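Local structure of uncharacterized protein (Pseudomonas protegens, 4KT3) at residues Q49-Q54 against E60-L65. The protein is a type VI secretion effector, a peptidoglycan glycoside hydrolase of the glucosaminidase family, which is probably aimed at the cell walls of rival bacteria. Residues are numbered along the deposited sequence; the frame is centred on the assembly and turned at random.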
loop_
_atom_site.group_PDB
_atom_site.type_symbol
_atom_site.label_atom_id
_atom_site.label_comp_id
_atom_site.label_asym_id
_atom_site.label_seq_id
_atom_site.Cartn_x
_atom_site.Cartn_y
_atom_site.Cartn_z
ATOM N N GLN A 49 19.843 5.650 -0.002
ATOM C CA GLN A 49 20.921 5.558 0.973
ATOM C C GLN A 49 21.467 6.916 1.453
ATOM O O GLN A 49 21.578 7.132 2.645
ATOM C CB GLN A 49 22.044 4.656 0.472
ATOM C CG GLN A 49 23.068 4.308 1.539
ATOM C CD GLN A 49 22.513 3.388 2.616
ATOM O OE1 GLN A 49 22.039 2.279 2.329
ATOM N NE2 GLN A 49 22.583 3.835 3.866
ATOM N N PRO A 50 21.862 7.812 0.528
ATOM C CA PRO A 50 22.469 9.052 1.043
ATOM C C PRO A 50 21.489 9.934 1.825
ATOM O O PRO A 50 21.878 10.631 2.761
ATOM C CB PRO A 50 22.980 9.762 -0.216
ATOM C CG PRO A 50 22.328 9.078 -1.388
ATOM C CD PRO A 50 21.907 7.706 -0.941
ATOM N N ILE A 51 20.217 9.871 1.475
ATOM C CA ILE A 51 19.220 10.629 2.203
ATOM C C ILE A 51 19.043 10.046 3.610
ATOM O O ILE A 51 19.016 10.779 4.598
ATOM C CB ILE A 51 17.902 10.659 1.428
ATOM C CG1 ILE A 51 18.161 11.278 0.044
ATOM C CG2 ILE A 51 16.849 11.443 2.191
ATOM C CD1 ILE A 51 17.051 11.090 -0.934
ATOM N N ALA A 52 18.943 8.727 3.701
ATOM C CA ALA A 52 18.893 8.066 4.988
ATOM C C ALA A 52 20.142 8.394 5.812
ATOM O O ALA A 52 20.032 8.669 7.007
ATOM C CB ALA A 52 18.752 6.566 4.804
ATOM N N ASP A 53 21.316 8.371 5.185
ATOM C CA ASP A 53 22.561 8.701 5.891
ATOM C C ASP A 53 22.481 10.107 6.474
ATOM O O ASP A 53 22.859 10.338 7.638
ATOM C CB ASP A 53 23.779 8.625 4.967
ATOM C CG ASP A 53 24.126 7.205 4.540
ATOM O OD1 ASP A 53 23.648 6.229 5.164
ATOM O OD2 ASP A 53 24.923 7.082 3.578
ATOM N N GLN A 54 21.995 11.051 5.668
ATOM C CA GLN A 54 21.912 12.452 6.107
ATOM C C GLN A 54 20.986 12.601 7.317
ATOM O O GLN A 54 21.167 13.502 8.150
ATOM C CB GLN A 54 21.411 13.328 4.958
ATOM N N GLU A 60 16.338 1.214 5.132
ATOM C CA GLU A 60 15.040 0.547 5.091
ATOM C C GLU A 60 13.933 1.348 5.769
ATOM O O GLU A 60 12.756 1.156 5.460
ATOM C CB GLU A 60 15.116 -0.853 5.713
ATOM C CG GLU A 60 15.533 -0.912 7.182
ATOM C CD GLU A 60 17.035 -1.138 7.385
ATOM O OE1 GLU A 60 17.847 -0.714 6.527
ATOM O OE2 GLU A 60 17.389 -1.731 8.427
ATOM N N ASN A 61 14.286 2.228 6.692
ATOM C CA ASN A 61 13.251 3.046 7.334
ATOM C C ASN A 61 12.648 4.016 6.316
ATOM O O ASN A 61 11.414 4.179 6.231
ATOM C CB ASN A 61 13.802 3.833 8.513
ATOM C CG ASN A 61 14.198 2.951 9.691
ATOM O OD1 ASN A 61 14.494 1.768 9.536
ATOM N ND2 ASN A 61 14.226 3.541 10.880
ATOM N N LEU A 62 13.520 4.667 5.556
ATOM C CA LEU A 62 13.100 5.614 4.529
ATOM C C LEU A 62 12.423 4.903 3.353
ATOM O O LEU A 62 11.367 5.340 2.877
ATOM C CB LEU A 62 14.294 6.430 4.039
ATOM C CG LEU A 62 13.996 7.555 3.047
ATOM C CD1 LEU A 62 13.122 8.633 3.664
ATOM C CD2 LEU A 62 15.305 8.140 2.479
ATOM N N LEU A 63 13.044 3.826 2.876
ATOM C CA LEU A 63 12.511 3.081 1.752
ATOM C C LEU A 63 11.193 2.401 2.134
ATOM O O LEU A 63 10.269 2.317 1.323
ATOM C CB LEU A 63 13.554 2.068 1.278
ATOM C CG LEU A 63 13.205 1.227 0.044
ATOM C CD1 LEU A 63 12.834 2.080 -1.163
ATOM C CD2 LEU A 63 14.365 0.290 -0.322
ATOM N N GLY A 64 11.109 1.938 3.378
ATOM C CA GLY A 64 9.882 1.360 3.917
ATOM C C GLY A 64 8.746 2.366 3.934
ATOM O O GLY A 64 7.603 2.033 3.601
ATOM N N LEU A 65 9.040 3.598 4.341
ATOM C CA LEU A 65 8.033 4.650 4.299
ATOM C C LEU A 65 7.562 4.872 2.859
ATOM O O LEU A 65 6.351 4.956 2.616
ATOM C CB LEU A 65 8.520 5.948 4.939
ATOM C CG LEU A 65 7.503 7.098 4.913
ATOM C CD1 LEU A 65 6.201 6.739 5.622
ATOM C CD2 LEU A 65 8.124 8.353 5.529
#
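Leu62 reaches segment 49-54 through one methyl, CD2. This meets the side chain of Ile51 and the backbone of Ala52. The closest approach is Ile51 CG2 to Leu62 CD2, 3.7 Å. The branch point of the isoleucine is almost as near, with Ile51 CB 3.8 Å from Leu62 CD2. The two side chains cross at about a right angle, and the ethyl arm of Ile51 takes no part in the touch. In Leu62 the CG lies anti to the backbone N (chi1 -175°), which carries the branched end out across the gap. Ile51 has its CG2 anti to the backbone N and its CG1 beside that N, and this turns the methyl branch to the leucine.

Ala52 sits on the same helix face with its CB pointing toward segment 60-65. Its contact is looser: Ala52 CB is 4.4 Å from Leu62 CD2, whereas Ala52 N is 3.9 Å from the same methyl. The small side chain is consistent with the close approach of Leu62 to the helix backbone here, and the CA atoms of Ala52 and Leu62 are 6.3 Å apart.

On helix 35-54, Gln49 NE2 donates to Asp53 OD1 over 2.9 Å. The carboxylate oxygen lies in the amide plane of Gln49, but the donor reaches it from above the carboxylate plane.

Helix 114-129 closes the apolar cluster, with Ala118 and Ala122 against Ile51 and Phe121 against Leu62. Phe85 also packs on Leu62. Two successive helices of the lysozyme-like domain, linked by a short connection, thus meet here, and Leu63 adds packing on Val41 and Cys48 of helix 35-54. With only carbon-to-carbon and carbon-to-backbone contacts between the segments, their cohesion rests on dispersion and the exclusion of water, not on directional bonds.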